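Local coordinates for Vpx protein (Simian immunodeficiency virus, PDB 4Z8L) that probably acts as a virion accessory adaptor that brings a host restriction factor to a DCAF1-containing ubiquitin ligase, at residues B[45-50]-B[71-76]. Residues are numbered along the deposited sequence; the frame is centred on the assembly and turned at random.
Sequences FRLWNT and LLLMHK
Helices 45-58 and 63-84 of the three-helix Vpr/Vpx fold meet here through Leu47, whose two methyls reach separate residues, Leu73 and Met74, on the longer helix. The closest alpha carbons, CA of Leu47 and CA of Met74, are 8.3 Å from each other. The touch is small and wholly apolar, burying about 101 Å² in all, and is carried by the methyls of Leu47, a methyl of Leu73 and the CG methylene of Met74. CD2 of Leu47 meets CD1 of Leu73 at 4.1 Å, methyl against methyl, the two side chains running at a slant to one another. In both leucines CB points toward the other helix, and chi1 (-89° in Leu47, -72° in Leu73) keeps CG beside the backbone N and anti to the carbonyl carbon. The other methyl of Leu47, CD1, rests near CG of Met74 at 4.4 Å, while the end of the Met74 side chain leads away. Met74 itself packs on Ile31 and Ala35 of helix 21-35, so this residue links all three helices; Leu47 also touches Tyr70, one turn before Met74, and Trp48 meets the same tyrosine edge-to-face. The cluster is buried, with the Met74 side chain about 12 Å from the bound zinc, and supplies neither of the metal's ligands from this chain, His38 and His81. Leu47 and Leu73 both pack on apolar side chains of one neighbouring protein chain, where Lys76 NZ makes a salt bridge with an acidic side chain; Arg46 NE does likewise with an acidic side chain of another protein chain. On the side of helix 63-84 that holds His75, a methyl lies over the imidazole: CD1 of Leu71 sits 4.0 Å above the His75 ring plane, offset toward its rim.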
# COMPACT_ATOMS: atom_id res chain seq x y z
N PHE B 45 -16.72 9.60 -6.11
CA PHE B 45 -16.84 10.74 -7.01
C PHE B 45 -16.15 11.96 -6.41
O PHE B 45 -15.61 12.79 -7.16
CB PHE B 45 -18.32 11.02 -7.27
CG PHE B 45 -19.01 9.94 -8.06
CD1 PHE B 45 -18.76 9.77 -9.41
CD2 PHE B 45 -19.89 9.07 -7.44
CE1 PHE B 45 -19.40 8.78 -10.13
CE2 PHE B 45 -20.52 8.06 -8.16
CZ PHE B 45 -20.27 7.92 -9.50
N ARG B 46 -16.08 12.04 -5.08
CA ARG B 46 -15.49 13.20 -4.42
C ARG B 46 -14.06 13.36 -4.83
O ARG B 46 -13.60 14.47 -5.10
CB ARG B 46 -15.52 13.06 -2.89
CG ARG B 46 -16.39 14.07 -2.19
CD ARG B 46 -15.77 15.47 -2.16
NE ARG B 46 -16.75 16.45 -1.70
CZ ARG B 46 -17.10 16.66 -0.44
NH1 ARG B 46 -16.54 15.96 0.54
NH2 ARG B 46 -18.02 17.57 -0.15
N LEU B 47 -13.37 12.23 -4.94
CA LEU B 47 -12.02 12.26 -5.43
C LEU B 47 -12.07 12.67 -6.88
O LEU B 47 -11.53 13.71 -7.27
CB LEU B 47 -11.36 10.88 -5.28
CG LEU B 47 -10.64 10.63 -3.96
CD1 LEU B 47 -9.93 9.29 -4.00
CD2 LEU B 47 -9.67 11.75 -3.66
N TRP B 48 -12.82 11.89 -7.66
CA TRP B 48 -12.89 12.09 -9.10
C TRP B 48 -13.24 13.52 -9.44
O TRP B 48 -12.48 14.22 -10.12
CB TRP B 48 -13.92 11.15 -9.72
CG TRP B 48 -14.18 11.47 -11.14
CD1 TRP B 48 -15.16 12.29 -11.63
CD2 TRP B 48 -13.41 11.05 -12.26
NE1 TRP B 48 -15.07 12.37 -12.99
CE2 TRP B 48 -14.00 11.62 -13.41
CE3 TRP B 48 -12.29 10.23 -12.41
CZ2 TRP B 48 -13.50 11.40 -14.68
CZ3 TRP B 48 -11.80 10.01 -13.68
CH2 TRP B 48 -12.40 10.59 -14.80
N ASN B 49 -14.36 13.98 -8.90
CA ASN B 49 -14.83 15.32 -9.17
C ASN B 49 -13.76 16.32 -8.79
O ASN B 49 -13.40 17.17 -9.61
CB ASN B 49 -16.13 15.61 -8.41
CG ASN B 49 -17.30 14.81 -8.94
OD1 ASN B 49 -17.31 14.40 -10.10
ND2 ASN B 49 -18.30 14.59 -8.09
N THR B 50 -13.19 16.19 -7.60
CA THR B 50 -12.22 17.18 -7.17
C THR B 50 -11.08 17.23 -8.16
O THR B 50 -10.66 18.31 -8.58
CB THR B 50 -11.67 16.90 -5.76
OG1 THR B 50 -11.51 15.49 -5.57
CG2 THR B 50 -12.63 17.43 -4.70
N LEU B 71 -5.92 8.36 -10.56
CA LEU B 71 -5.45 6.98 -10.55
C LEU B 71 -4.43 6.76 -9.45
O LEU B 71 -4.56 5.83 -8.65
CB LEU B 71 -4.84 6.63 -11.91
CG LEU B 71 -4.01 5.34 -12.02
CD1 LEU B 71 -4.87 4.10 -11.87
CD2 LEU B 71 -3.25 5.32 -13.33
N LEU B 72 -3.42 7.62 -9.41
CA LEU B 72 -2.38 7.58 -8.39
C LEU B 72 -2.96 7.63 -6.98
O LEU B 72 -2.68 6.74 -6.15
CB LEU B 72 -1.42 8.76 -8.60
CG LEU B 72 -0.13 8.50 -9.40
CD1 LEU B 72 -0.39 7.58 -10.57
CD2 LEU B 72 0.45 9.83 -9.88
N LEU B 73 -3.76 8.65 -6.71
CA LEU B 73 -4.38 8.81 -5.40
C LEU B 73 -5.11 7.54 -4.98
O LEU B 73 -4.96 7.07 -3.86
CB LEU B 73 -5.36 9.98 -5.39
CG LEU B 73 -4.80 11.40 -5.43
CD1 LEU B 73 -5.88 12.41 -5.10
CD2 LEU B 73 -3.62 11.54 -4.49
N MET B 74 -5.88 6.98 -5.90
CA MET B 74 -6.71 5.84 -5.54
C MET B 74 -5.90 4.54 -5.41
O MET B 74 -6.30 3.64 -4.69
CB MET B 74 -7.84 5.66 -6.54
CG MET B 74 -9.16 5.40 -5.84
SD MET B 74 -10.50 4.99 -6.95
CE MET B 74 -9.98 3.34 -7.38
N HIS B 75 -4.77 4.45 -6.12
CA HIS B 75 -3.85 3.33 -5.89
C HIS B 75 -3.28 3.42 -4.48
O HIS B 75 -3.08 2.40 -3.82
CB HIS B 75 -2.71 3.33 -6.91
CG HIS B 75 -2.92 2.40 -8.06
ND1 HIS B 75 -2.08 2.37 -9.15
CD2 HIS B 75 -3.86 1.45 -8.28
CE1 HIS B 75 -2.50 1.45 -10.00
NE2 HIS B 75 -3.58 0.87 -9.49
N LYS B 76 -3.06 4.64 -4.02
CA LYS B 76 -2.58 4.84 -2.66
C LYS B 76 -3.69 4.55 -1.64
O LYS B 76 -3.43 4.09 -0.52
CB LYS B 76 -2.03 6.25 -2.50
CG LYS B 76 -0.83 6.48 -3.42
CD LYS B 76 -0.36 7.92 -3.45
CE LYS B 76 0.76 8.09 -4.47
NZ LYS B 76 1.17 9.51 -4.65